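Local structure of ubiquitin-conjugating enzyme E2, putative (Trypanosoma cruzi, 4DS2) at residues A[81-85]-A[114-120]; A[87-91]-A[102-106]; A[94-98]-A[158-162]. The protein probably acts as an E2 ubiquitin-conjugating enzyme, carrying activated ubiquitin as a thioester on a cysteine and helping to pass it to target proteins. The contacts are given in a common frame with arbitrary orientation. Numbering follows the deposited sequence.

Interaction 1. Residues A[81-85]-A[114-120]; sequences YPHEP and WTPDQHA
The indole of W114 (chi1 t, chi2 -109°) lies at the apolar centre. P85 CB sits over one face, 3.6 Å from the centroid of the six-membered ring, a CH-pi contact suited to proline's compact ring. P82 CB lies 4.3 Å from W114 CZ2 and 4.3 Å from P116 CB; Y81 CE1 reaches W114 CH2 at 4.0 Å, the two rings meeting obliquely with planes at 41°. Both segments are irregular and run in opposite senses: CA atoms of P82 and P116 are 5.1 Å apart, those of P85 and W114 7.1 Å. The Y81-P82 peptide is cis, and the chain then bends tightly, bringing two carbonyls to the indole edge. W114 NE1 donates to P82 O at 2.7 Å and weakly to H83 O at 3.4 Å. Beyond the tryptophan, Q118 OE1 accepts from T115 N (3.2 Å) and T115 OG1 (2.9 Å), holding the turn. YPHEP matches the start of the E2 family's Tyr-Pro-x-x-Pro-Pro motif. Y81 (chi1 t) directs its hydroxyl to D16 of helix 11-27, whose R12 binds the P116 and Q118 carbonyls; P85 rests on helix 108-111, while H119 is the N-cap of helix 120-132.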
ATOM      1  N   TYR A  81       0.712 -13.706 -12.303  1.00 39.11           N
ATOM      2  CA  TYR A  81       0.382 -13.929 -10.902  1.00 37.36           C
ATOM      3  C   TYR A  81      -0.028 -15.408 -10.702  1.00 36.38           C
ATOM      4  O   TYR A  81      -0.840 -15.913 -11.476  1.00 35.20           O
ATOM      5  CB  TYR A  81      -0.741 -12.976 -10.463  1.00 35.96           C
ATOM      6  CG  TYR A  81      -1.023 -12.967  -8.991  1.00 34.33           C
ATOM      7  CD1 TYR A  81      -0.291 -12.187  -8.147  1.00 33.07           C
ATOM      8  CD2 TYR A  81      -2.027 -13.770  -8.455  1.00 35.05           C
ATOM      9  CE1 TYR A  81      -0.538 -12.199  -6.789  1.00 33.83           C
ATOM     10  CE2 TYR A  81      -2.290 -13.786  -7.096  1.00 34.16           C
ATOM     11  CZ  TYR A  81      -1.544 -12.991  -6.263  1.00 33.68           C
ATOM     12  OH  TYR A  81      -1.766 -12.956  -4.895  1.00 32.78           O
ATOM     13  N   PRO A  82       0.490 -16.081  -9.640  1.00 35.77           N
ATOM     14  CA  PRO A  82       1.205 -15.573  -8.439  1.00 34.95           C
ATOM     15  C   PRO A  82       2.736 -15.560  -8.489  1.00 35.41           C
ATOM     16  O   PRO A  82       3.371 -15.085  -7.563  1.00 34.57           O
ATOM     17  CB  PRO A  82       0.758 -16.561  -7.351  1.00 34.49           C
ATOM     18  CG  PRO A  82       0.532 -17.853  -8.095  1.00 35.69           C
ATOM     19  CD  PRO A  82       0.302 -17.543  -9.548  1.00 36.02           C
ATOM     20  N   HIS A  83       3.320 -16.061  -9.563  1.00 38.30           N
ATOM     21  CA  HIS A  83       4.781 -16.022  -9.768  1.00 39.46           C
ATOM     22  C   HIS A  83       5.365 -14.667  -9.536  1.00 39.17           C
ATOM     23  O   HIS A  83       6.289 -14.556  -8.751  1.00 39.55           O
ATOM     24  CB  HIS A  83       5.120 -16.570 -11.135  1.00 42.08           C
ATOM     25  CG  HIS A  83       4.460 -17.908 -11.396  1.00 44.84           C
ATOM     26  ND1 HIS A  83       4.867 -19.041 -10.782  1.00 46.50           N
ATOM     27  CD2 HIS A  83       3.340 -18.257 -12.159  1.00 45.77           C
ATOM     28  CE1 HIS A  83       4.092 -20.080 -11.182  1.00 48.15           C
ATOM     29  NE2 HIS A  83       3.163 -19.604 -12.027  1.00 47.63           N
ATOM     30  N   GLU A  84       4.790 -13.603 -10.114  1.00 40.52           N
ATOM     31  CA  GLU A  84       5.141 -12.223  -9.664  1.00 41.27           C
ATOM     32  C   GLU A  84       3.972 -11.546  -8.997  1.00 38.45           C
ATOM     33  O   GLU A  84       2.859 -11.595  -9.510  1.00 36.99           O
ATOM     34  CB  GLU A  84       5.614 -11.262 -10.769  1.00 45.13           C
ATOM     35  CG  GLU A  84       6.869 -11.713 -11.472  1.00 50.15           C
ATOM     36  CD  GLU A  84       6.526 -12.802 -12.449  1.00 54.77           C
ATOM     37  OE1 GLU A  84       5.536 -12.525 -13.161  1.00 56.65           O
ATOM     38  OE2 GLU A  84       7.179 -13.901 -12.475  1.00 59.42           O
ATOM     39  N   PRO A  85       4.254 -10.831  -7.897  1.00 37.29           N
ATOM     40  CA  PRO A  85       3.219 -10.159  -7.180  1.00 34.98           C
ATOM     41  C   PRO A  85       2.783  -8.890  -7.901  1.00 34.21           C
ATOM     42  O   PRO A  85       3.455  -8.446  -8.817  1.00 34.39           O
ATOM     43  CB  PRO A  85       3.896  -9.829  -5.844  1.00 34.86           C
ATOM     44  CG  PRO A  85       5.331  -9.680  -6.151  1.00 35.97           C
ATOM     45  CD  PRO A  85       5.601 -10.454  -7.398  1.00 38.23           C
ATOM     46  N   TRP A 114       8.697 -11.863  -1.506  1.00 35.31           N
ATOM     47  CA  TRP A 114       7.579 -12.563  -2.149  1.00 34.50           C
ATOM     48  C   TRP A 114       7.880 -14.020  -2.293  1.00 35.00           C
ATOM     49  O   TRP A 114       8.985 -14.391  -2.643  1.00 37.82           O
ATOM     50  CB  TRP A 114       7.277 -11.932  -3.511  1.00 34.27           C
ATOM     51  CG  TRP A 114       6.133 -12.596  -4.231  1.00 33.87           C
ATOM     52  CD1 TRP A 114       6.210 -13.395  -5.355  1.00 33.86           C
ATOM     53  CD2 TRP A 114       4.718 -12.592  -3.864  1.00 33.18           C
ATOM     54  NE1 TRP A 114       4.981 -13.845  -5.713  1.00 34.05           N
ATOM     55  CE2 TRP A 114       4.041 -13.419  -4.855  1.00 33.22           C
ATOM     56  CE3 TRP A 114       3.972 -12.003  -2.854  1.00 32.90           C
ATOM     57  CZ2 TRP A 114       2.677 -13.629  -4.831  1.00 32.27           C
ATOM     58  CZ3 TRP A 114       2.586 -12.226  -2.833  1.00 32.49           C
ATOM     59  CH2 TRP A 114       1.965 -13.019  -3.799  1.00 32.90           C
ATOM     60  N   THR A 115       6.907 -14.847  -1.962  1.00 34.98           N
ATOM     61  CA  THR A 115       6.856 -16.250  -2.338  1.00 34.70           C
ATOM     62  C   THR A 115       5.448 -16.470  -2.895  1.00 34.30           C
ATOM     63  O   THR A 115       4.502 -15.870  -2.405  1.00 33.46           O
ATOM     64  CB  THR A 115       7.064 -17.154  -1.111  1.00 36.07           C
ATOM     65  OG1 THR A 115       6.065 -16.871  -0.112  1.00 35.58           O
ATOM     66  CG2 THR A 115       8.484 -16.977  -0.522  1.00 35.63           C
ATOM     67  N   PRO A 116       5.294 -17.307  -3.932  1.00 35.16           N
ATOM     68  CA  PRO A 116       3.998 -17.465  -4.673  1.00 35.31           C
ATOM     69  C   PRO A 116       2.808 -18.040  -3.814  1.00 36.43           C
ATOM     70  O   PRO A 116       1.650 -17.957  -4.171  1.00 37.09           O
ATOM     71  CB  PRO A 116       4.372 -18.420  -5.814  1.00 35.48           C
ATOM     72  CG  PRO A 116       5.602 -19.141  -5.342  1.00 36.14           C
ATOM     73  CD  PRO A 116       6.353 -18.178  -4.467  1.00 35.32           C
ATOM     74  N   ASP A 117       3.179 -18.666  -2.725  1.00 39.75           N
ATOM     75  CA  ASP A 117       2.403 -19.065  -1.566  1.00 42.69           C
ATOM     76  C   ASP A 117       1.444 -17.939  -1.007  1.00 42.74           C
ATOM     77  O   ASP A 117       0.292 -18.186  -0.601  1.00 41.78           O
ATOM     78  CB  ASP A 117       3.558 -19.455  -0.570  1.00 45.01           C
ATOM     79  CG  ASP A 117       3.100 -20.157   0.631  1.00 49.88           C
ATOM     80  OD1 ASP A 117       1.928 -20.003   1.004  1.00 61.96           O
ATOM     81  OD2 ASP A 117       3.912 -20.861   1.241  1.00 50.76           O
ATOM     82  N   GLN A 118       1.954 -16.708  -0.984  1.00 40.56           N
ATOM     83  CA  GLN A 118       1.302 -15.589  -0.301  1.00 40.07           C
ATOM     84  C   GLN A 118       0.177 -14.958  -1.110  1.00 39.59           C
ATOM     85  O   GLN A 118       0.097 -15.170  -2.320  1.00 38.78           O
ATOM     86  CB  GLN A 118       2.325 -14.507   0.032  1.00 38.26           C
ATOM     87  CG  GLN A 118       3.303 -14.886   1.129  1.00 39.91           C
ATOM     88  CD  GLN A 118       4.453 -13.881   1.269  1.00 38.35           C
ATOM     89  OE1 GLN A 118       5.548 -14.143   0.814  1.00 37.82           O
ATOM     90  NE2 GLN A 118       4.206 -12.749   1.908  1.00 36.31           N
ATOM     91  N   HIS A 119      -0.653 -14.162  -0.421  1.00 38.75           N
ATOM     92  CA  HIS A 119      -1.895 -13.639  -0.957  1.00 39.92           C
ATOM     93  C   HIS A 119      -1.830 -12.151  -1.207  1.00 39.39           C
ATOM     94  O   HIS A 119      -1.079 -11.440  -0.553  1.00 38.80           O
ATOM     95  CB  HIS A 119      -3.030 -13.943   0.012  1.00 42.76           C
ATOM     96  CG  HIS A 119      -3.396 -15.408   0.095  1.00 46.34           C
ATOM     97  ND1 HIS A 119      -2.528 -16.360   0.480  1.00 47.94           N
ATOM     98  CD2 HIS A 119      -4.596 -16.069  -0.190  1.00 50.92           C
ATOM     99  CE1 HIS A 119      -3.134 -17.566   0.460  1.00 50.08           C
ATOM    100  NE2 HIS A 119      -4.401 -17.390   0.046  1.00 51.86           N
ATOM    101  N   ALA A 120      -2.602 -11.668  -2.179  1.00 39.58           N
ATOM    102  CA  ALA A 120      -2.724 -10.233  -2.472  1.00 41.22           C
ATOM    103  C   ALA A 120      -2.928  -9.402  -1.227  1.00 42.51           C
ATOM    104  O   ALA A 120      -2.342  -8.363  -1.110  1.00 41.16           O
ATOM    105  CB  ALA A 120      -3.893  -9.966  -3.425  1.00 42.12           C
TER

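Interaction 2. Residues A[87-91]-A[102-106]; sequences TVRFV and EGGIC
Strand 87-90 is extended, and the irregular segment 102-106 runs past it in the opposite sense, closest at F90 and G103 (CA to CA 4.4 Å). E102 begins the contact on the exposed side. Its carbonyl O lies over a face of the R89 guanidinium, 3.8 Å from R89 NH2, while E102 OE1 stays 4.1 Å from R89 NH2, beyond salt-bridge range; the long, extended R89 side chain suits this solvent-facing reach. G103 follows with phi/psi of 93/8, a conformation suited to glycine, and a beta-carbon here would also fall 2.0 Å from F90 O. Its bare backbone can therefore press close: F90 N donates to G103 O at 2.9 Å, R89 CA makes a CA-H...O contact to the same G103 O at 3.3 Å, and G103 CA makes another to F90 O at 3.4 Å. G104 carries the chain onward in an extended conformation. I105 (chi1 p, chi2 t) points toward the strand, its CD1 4.2 Å from V88 CB and its CG2 4.4 Å from F90 CE1; these branched and aromatic groups join the apolar layer against helix 120-132. C106 leaves the strand behind, its thiol capping a backbone N in the turn before helix 108-111. The Gly-x-Ile-Cys sequence G103-G104-I105-C106 matches the E2 active-site signature, and C106 probably corresponds to the ubiquitin-accepting cysteine.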
ATOM      1  N   THR A  87       1.698  -4.797  -8.371  1.00 36.24           N
ATOM      2  CA  THR A  87       2.307  -3.527  -8.080  1.00 36.31           C
ATOM      3  C   THR A  87       1.277  -2.744  -7.304  1.00 37.23           C
ATOM      4  O   THR A  87       0.102  -2.697  -7.670  1.00 37.51           O
ATOM      5  CB  THR A  87       2.688  -2.815  -9.400  1.00 37.95           C
ATOM      6  OG1 THR A  87       3.872  -3.423  -9.900  1.00 37.81           O
ATOM      7  CG2 THR A  87       2.949  -1.319  -9.224  1.00 38.89           C
ATOM      8  N   VAL A  88       1.704  -2.151  -6.203  1.00 39.26           N
ATOM      9  CA  VAL A  88       0.880  -1.146  -5.515  1.00 40.73           C
ATOM     10  C   VAL A  88       1.346   0.268  -5.919  1.00 43.93           C
ATOM     11  O   VAL A  88       2.553   0.494  -6.161  1.00 43.94           O
ATOM     12  CB  VAL A  88       0.895  -1.379  -3.996  1.00 39.83           C
ATOM     13  CG1 VAL A  88      -0.025  -0.420  -3.238  1.00 39.97           C
ATOM     14  CG2 VAL A  88       0.477  -2.828  -3.713  1.00 38.98           C
ATOM     15  N   ARG A  89       0.366   1.173  -6.043  1.00 45.24           N
ATOM     16  CA  ARG A  89       0.578   2.557  -6.454  1.00 49.47           C
ATOM     17  C   ARG A  89      -0.344   3.421  -5.631  1.00 48.46           C
ATOM     18  O   ARG A  89      -1.468   3.023  -5.380  1.00 49.10           O
ATOM     19  CB  ARG A  89       0.230   2.709  -7.920  1.00 55.43           C
ATOM     20  CG  ARG A  89       0.832   3.900  -8.664  1.00 62.79           C
ATOM     21  CD  ARG A  89       0.871   3.617 -10.167  1.00 67.23           C
ATOM     22  NE  ARG A  89       1.108   4.812 -10.998  1.00 72.68           N
ATOM     23  CZ  ARG A  89       2.230   5.080 -11.694  1.00 76.01           C
ATOM     24  NH1 ARG A  89       3.278   4.256 -11.669  1.00 75.40           N
ATOM     25  NH2 ARG A  89       2.321   6.198 -12.427  1.00 75.77           N
ATOM     26  N   PHE A  90       0.113   4.577  -5.172  1.00 47.71           N
ATOM     27  CA  PHE A  90      -0.804   5.510  -4.497  1.00 46.82           C
ATOM     28  C   PHE A  90      -1.428   6.383  -5.541  1.00 47.09           C
ATOM     29  O   PHE A  90      -0.682   6.972  -6.340  1.00 49.38           O
ATOM     30  CB  PHE A  90      -0.073   6.330  -3.440  1.00 46.50           C
ATOM     31  CG  PHE A  90       0.265   5.522  -2.236  1.00 47.57           C
ATOM     32  CD1 PHE A  90       1.360   4.666  -2.246  1.00 46.86           C
ATOM     33  CD2 PHE A  90      -0.555   5.536  -1.112  1.00 47.82           C
ATOM     34  CE1 PHE A  90       1.644   3.882  -1.144  1.00 46.19           C
ATOM     35  CE2 PHE A  90      -0.254   4.762  -0.006  1.00 44.88           C
ATOM     36  CZ  PHE A  90       0.838   3.939  -0.022  1.00 44.77           C
ATOM     37  N   VAL A  91      -2.769   6.425  -5.571  1.00 45.54           N
ATOM     38  CA  VAL A  91      -3.482   7.377  -6.408  1.00 48.66           C
ATOM     39  C   VAL A  91      -3.503   8.724  -5.683  1.00 48.63           C
ATOM     40  O   VAL A  91      -3.305   9.746  -6.317  1.00 47.95           O
ATOM     41  CB  VAL A  91      -4.928   6.956  -6.723  1.00 50.63           C
ATOM     42  CG1 VAL A  91      -5.666   8.087  -7.445  1.00 51.31           C
ATOM     43  CG2 VAL A  91      -4.954   5.668  -7.543  1.00 50.29           C
ATOM     44  N   GLU A 102       4.768  10.262  -8.638  1.00 53.53           N
ATOM     45  CA  GLU A 102       3.838   9.514  -9.509  1.00 54.58           C
ATOM     46  C   GLU A 102       2.929   8.571  -8.688  1.00 50.83           C
ATOM     47  O   GLU A 102       1.900   8.109  -9.186  1.00 53.46           O
ATOM     48  CB  GLU A 102       4.583   8.746 -10.621  1.00 58.72           C
ATOM     49  CG  GLU A 102       4.877   9.622 -11.823  1.00 66.37           C
ATOM     50  CD  GLU A 102       5.664   8.949 -12.946  1.00 70.64           C
ATOM     51  OE1 GLU A 102       6.049   7.762 -12.798  1.00 69.94           O
ATOM     52  OE2 GLU A 102       5.896   9.636 -13.987  1.00 78.33           O
ATOM     53  N   GLY A 103       3.298   8.326  -7.429  1.00 45.31           N
ATOM     54  CA  GLY A 103       2.668   7.289  -6.602  1.00 44.56           C
ATOM     55  C   GLY A 103       3.364   5.923  -6.633  1.00 43.19           C
ATOM     56  O   GLY A 103       2.830   4.960  -6.078  1.00 40.45           O
ATOM     57  N   GLY A 104       4.547   5.853  -7.259  1.00 42.14           N
ATOM     58  CA  GLY A 104       5.317   4.623  -7.392  1.00 42.50           C
ATOM     59  C   GLY A 104       5.980   4.174  -6.093  1.00 40.57           C
ATOM     60  O   GLY A 104       6.297   4.988  -5.239  1.00 41.19           O
ATOM     61  N   ILE A 105       6.142   2.868  -5.939  1.00 39.29           N
ATOM     62  CA  ILE A 105       7.050   2.326  -4.947  1.00 38.34           C
ATOM     63  C   ILE A 105       8.076   1.397  -5.636  1.00 40.17           C
ATOM     64  O   ILE A 105       7.842   0.828  -6.732  1.00 40.21           O
ATOM     65  CB  ILE A 105       6.320   1.578  -3.809  1.00 36.07           C
ATOM     66  CG1 ILE A 105       5.719   0.270  -4.330  1.00 35.24           C
ATOM     67  CG2 ILE A 105       5.283   2.468  -3.126  1.00 36.37           C
ATOM     68  CD1 ILE A 105       4.939  -0.536  -3.311  1.00 34.02           C
ATOM     69  N   CYS A 106       9.223   1.271  -4.980  1.00 39.64           N
ATOM     70  CA  CYS A 106      10.281   0.399  -5.412  1.00 40.03           C
ATOM     71  C   CYS A 106       9.741  -1.021  -5.392  1.00 40.56           C
ATOM     72  O   CYS A 106       9.064  -1.413  -4.433  1.00 42.11           O
ATOM     73  CB  CYS A 106      11.447   0.530  -4.450  1.00 39.72           C
ATOM     74  SG  CYS A 106      12.918  -0.356  -4.970  1.00 40.12           S
TER

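Interaction 3. Residues A[94-98]-A[158-162]; sequences VYSPL and FAARV
The segment 94-98 occupies the place of the Tyr-His-Pro-Asn stretch of canonical E2 enzymes, reading Y95-S96-P97-L98 here, and packs on the C-terminal helix 155-162. Y95 (chi1 t) points toward the helix, Y95 CA lying 5.9 Å from V162 CA, the closest such pair. R161 and F158, about one helical turn apart, meet different parts of its ring: R161 CD lies over one face, 3.7 Å from the Y95 centroid, a CH-pi contact, while F158 CD2 approaches Y95 CE2 at the edge, at 3.7 Å. The two aromatic rings are oblique, with planes at 43°. R161 suits both roles: its CD lies over the ring while R161 NH1 donates to Y95 OH at 3.0 Å. V162 CG2 fills in 4.5 Å from Y95 CD2, and P97 CD touches F158 CZ at 4.4 Å. Past the tyrosine, S96 OG accepts from L98 N (2.8 Å), an ST turn that bends the loop. R161 also makes a cation-pi contact with Y150 of helix 145-153. Tying the loop before the probable active-site cysteine, C106, to the C-terminal helices fits the E2 catalytic fold.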
ATOM      1  N   VAL A  94       1.158  11.255  -1.464  1.00 45.19           N
ATOM      2  CA  VAL A  94       1.676  10.902  -0.135  1.00 43.17           C
ATOM      3  C   VAL A  94       3.129  11.415  -0.074  1.00 42.94           C
ATOM      4  O   VAL A  94       3.965  11.051  -0.938  1.00 37.99           O
ATOM      5  CB  VAL A  94       1.653   9.366   0.131  1.00 43.00           C
ATOM      6  CG1 VAL A  94       2.122   9.053   1.557  1.00 41.63           C
ATOM      7  CG2 VAL A  94       0.263   8.794  -0.118  1.00 45.83           C
ATOM      8  N   TYR A  95       3.417  12.306   0.896  1.00 41.94           N
ATOM      9  CA  TYR A  95       4.790  12.744   1.094  1.00 40.87           C
ATOM     10  C   TYR A  95       5.480  11.630   1.889  1.00 39.62           C
ATOM     11  O   TYR A  95       5.047  11.257   2.964  1.00 38.65           O
ATOM     12  CB  TYR A  95       4.870  14.114   1.779  1.00 42.44           C
ATOM     13  CG  TYR A  95       6.279  14.675   1.876  1.00 42.37           C
ATOM     14  CD1 TYR A  95       6.921  15.175   0.748  1.00 43.42           C
ATOM     15  CD2 TYR A  95       6.984  14.678   3.097  1.00 41.52           C
ATOM     16  CE1 TYR A  95       8.221  15.677   0.827  1.00 45.08           C
ATOM     17  CE2 TYR A  95       8.283  15.188   3.194  1.00 42.65           C
ATOM     18  CZ  TYR A  95       8.909  15.686   2.053  1.00 44.13           C
ATOM     19  OH  TYR A  95      10.204  16.194   2.094  1.00 41.29           O
ATOM     20  N   SER A  96       6.548  11.076   1.315  1.00 40.48           N
ATOM     21  CA  SER A  96       7.225   9.921   1.881  1.00 36.60           C
ATOM     22  C   SER A  96       8.545   9.668   1.172  1.00 36.58           C
ATOM     23  O   SER A  96       8.663   9.930  -0.039  1.00 35.80           O
ATOM     24  CB  SER A  96       6.340   8.685   1.730  1.00 35.63           C
ATOM     25  OG  SER A  96       7.092   7.487   1.851  1.00 36.34           O
ATOM     26  N   PRO A  97       9.533   9.111   1.918  1.00 36.72           N
ATOM     27  CA  PRO A  97      10.758   8.589   1.290  1.00 36.57           C
ATOM     28  C   PRO A  97      10.527   7.361   0.389  1.00 34.83           C
ATOM     29  O   PRO A  97      11.353   7.064  -0.478  1.00 33.07           O
ATOM     30  CB  PRO A  97      11.612   8.160   2.491  1.00 37.62           C
ATOM     31  CG  PRO A  97      10.872   8.564   3.739  1.00 35.81           C
ATOM     32  CD  PRO A  97       9.464   8.772   3.358  1.00 35.37           C
ATOM     33  N   LEU A  98       9.414   6.659   0.616  1.00 33.41           N
ATOM     34  CA  LEU A  98       9.168   5.357  -0.049  1.00 34.37           C
ATOM     35  C   LEU A  98       8.233   5.486  -1.318  1.00 34.85           C
ATOM     36  O   LEU A  98       8.134   4.569  -2.154  1.00 34.02           O
ATOM     37  CB  LEU A  98       8.695   4.312   1.004  1.00 32.11           C
ATOM     38  CG  LEU A  98       9.597   3.964   2.229  1.00 30.96           C
ATOM     39  CD1 LEU A  98       8.775   3.290   3.331  1.00 29.96           C
ATOM     40  CD2 LEU A  98      10.780   3.080   1.876  1.00 31.49           C
ATOM     41  N   PHE A 158       9.168  17.358   9.283  1.00 75.31           N
ATOM     42  CA  PHE A 158       8.644  16.319   8.349  1.00 66.91           C
ATOM     43  C   PHE A 158       7.190  15.922   8.677  1.00 63.07           C
ATOM     44  O   PHE A 158       6.369  15.732   7.772  1.00 56.97           O
ATOM     45  CB  PHE A 158       9.553  15.058   8.352  1.00 67.59           C
ATOM     46  CG  PHE A 158       8.963  13.857   7.631  1.00 61.01           C
ATOM     47  CD1 PHE A 158       8.092  12.996   8.279  1.00 58.01           C
ATOM     48  CD2 PHE A 158       9.303  13.579   6.312  1.00 58.27           C
ATOM     49  CE1 PHE A 158       7.548  11.915   7.615  1.00 54.46           C
ATOM     50  CE2 PHE A 158       8.775  12.485   5.655  1.00 53.64           C
ATOM     51  CZ  PHE A 158       7.888  11.660   6.302  1.00 52.13           C
ATOM     52  N   ALA A 159       6.890  15.796   9.970  1.00 67.05           N
ATOM     53  CA  ALA A 159       5.522  15.540  10.460  1.00 68.15           C
ATOM     54  C   ALA A 159       4.525  16.628  10.030  1.00 68.70           C
ATOM     55  O   ALA A 159       3.472  16.315   9.451  1.00 70.40           O
ATOM     56  CB  ALA A 159       5.515  15.421  11.976  1.00 74.29           C
ATOM     57  N   ALA A 160       4.852  17.896  10.327  1.00 69.62           N
ATOM     58  CA  ALA A 160       3.977  19.048   9.981  1.00 68.51           C
ATOM     59  C   ALA A 160       3.704  19.090   8.489  1.00 63.04           C
ATOM     60  O   ALA A 160       2.632  19.485   8.049  1.00 63.13           O
ATOM     61  CB  ALA A 160       4.608  20.366  10.427  1.00 70.48           C
ATOM     62  N   ARG A 161       4.702  18.672   7.726  1.00 60.88           N
ATOM     63  CA  ARG A 161       4.627  18.610   6.263  1.00 58.45           C
ATOM     64  C   ARG A 161       3.716  17.474   5.748  1.00 55.26           C
ATOM     65  O   ARG A 161       3.061  17.648   4.718  1.00 55.96           O
ATOM     66  CB  ARG A 161       6.045  18.511   5.688  1.00 59.00           C
ATOM     67  CG  ARG A 161       6.121  18.404   4.192  1.00 60.71           C
ATOM     68  CD  ARG A 161       7.584  18.416   3.738  1.00 65.32           C
ATOM     69  NE  ARG A 161       8.244  19.722   3.897  1.00 71.08           N
ATOM     70  CZ  ARG A 161       9.419  20.032   3.339  1.00 76.09           C
ATOM     71  NH1 ARG A 161      10.074  19.130   2.612  1.00 78.13           N
ATOM     72  NH2 ARG A 161       9.949  21.235   3.504  1.00 80.44           N
ATOM     73  N   VAL A 162       3.667  16.336   6.449  1.00 53.04           N
ATOM     74  CA  VAL A 162       2.770  15.250   6.068  1.00 53.04           C
ATOM     75  C   VAL A 162       1.311  15.698   6.226  1.00 59.23           C
ATOM     76  O   VAL A 162       0.460  15.405   5.363  1.00 60.52           O
ATOM     77  CB  VAL A 162       3.022  13.934   6.861  1.00 52.02           C
ATOM     78  CG1 VAL A 162       1.870  12.942   6.681  1.00 52.91           C
ATOM     79  CG2 VAL A 162       4.338  13.311   6.450  1.00 47.46           C
TER

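In the fold
The three contacts string out across the domain. Interactions 1 and 2 follow one another closely in sequence, only P86 separating 81-85 from 87-91, yet their centres are 18 Å apart; the chain goes from the proline-rich turn along the edge strand and returns through 102-106 to W114. Interactions 2 and 3 have centres 15 Å apart and touch directly, I105 CG2 packing 3.7 Å from L98 O, so the loop held against the C-terminal helix also abuts the segment leading to C106, the probable active-site cysteine. Interactions 1 and 3 lie on opposite sides of the chain's centre, about 29 Å apart between centres and 15 Å at their nearest atoms, with interaction 2 nearer the middle.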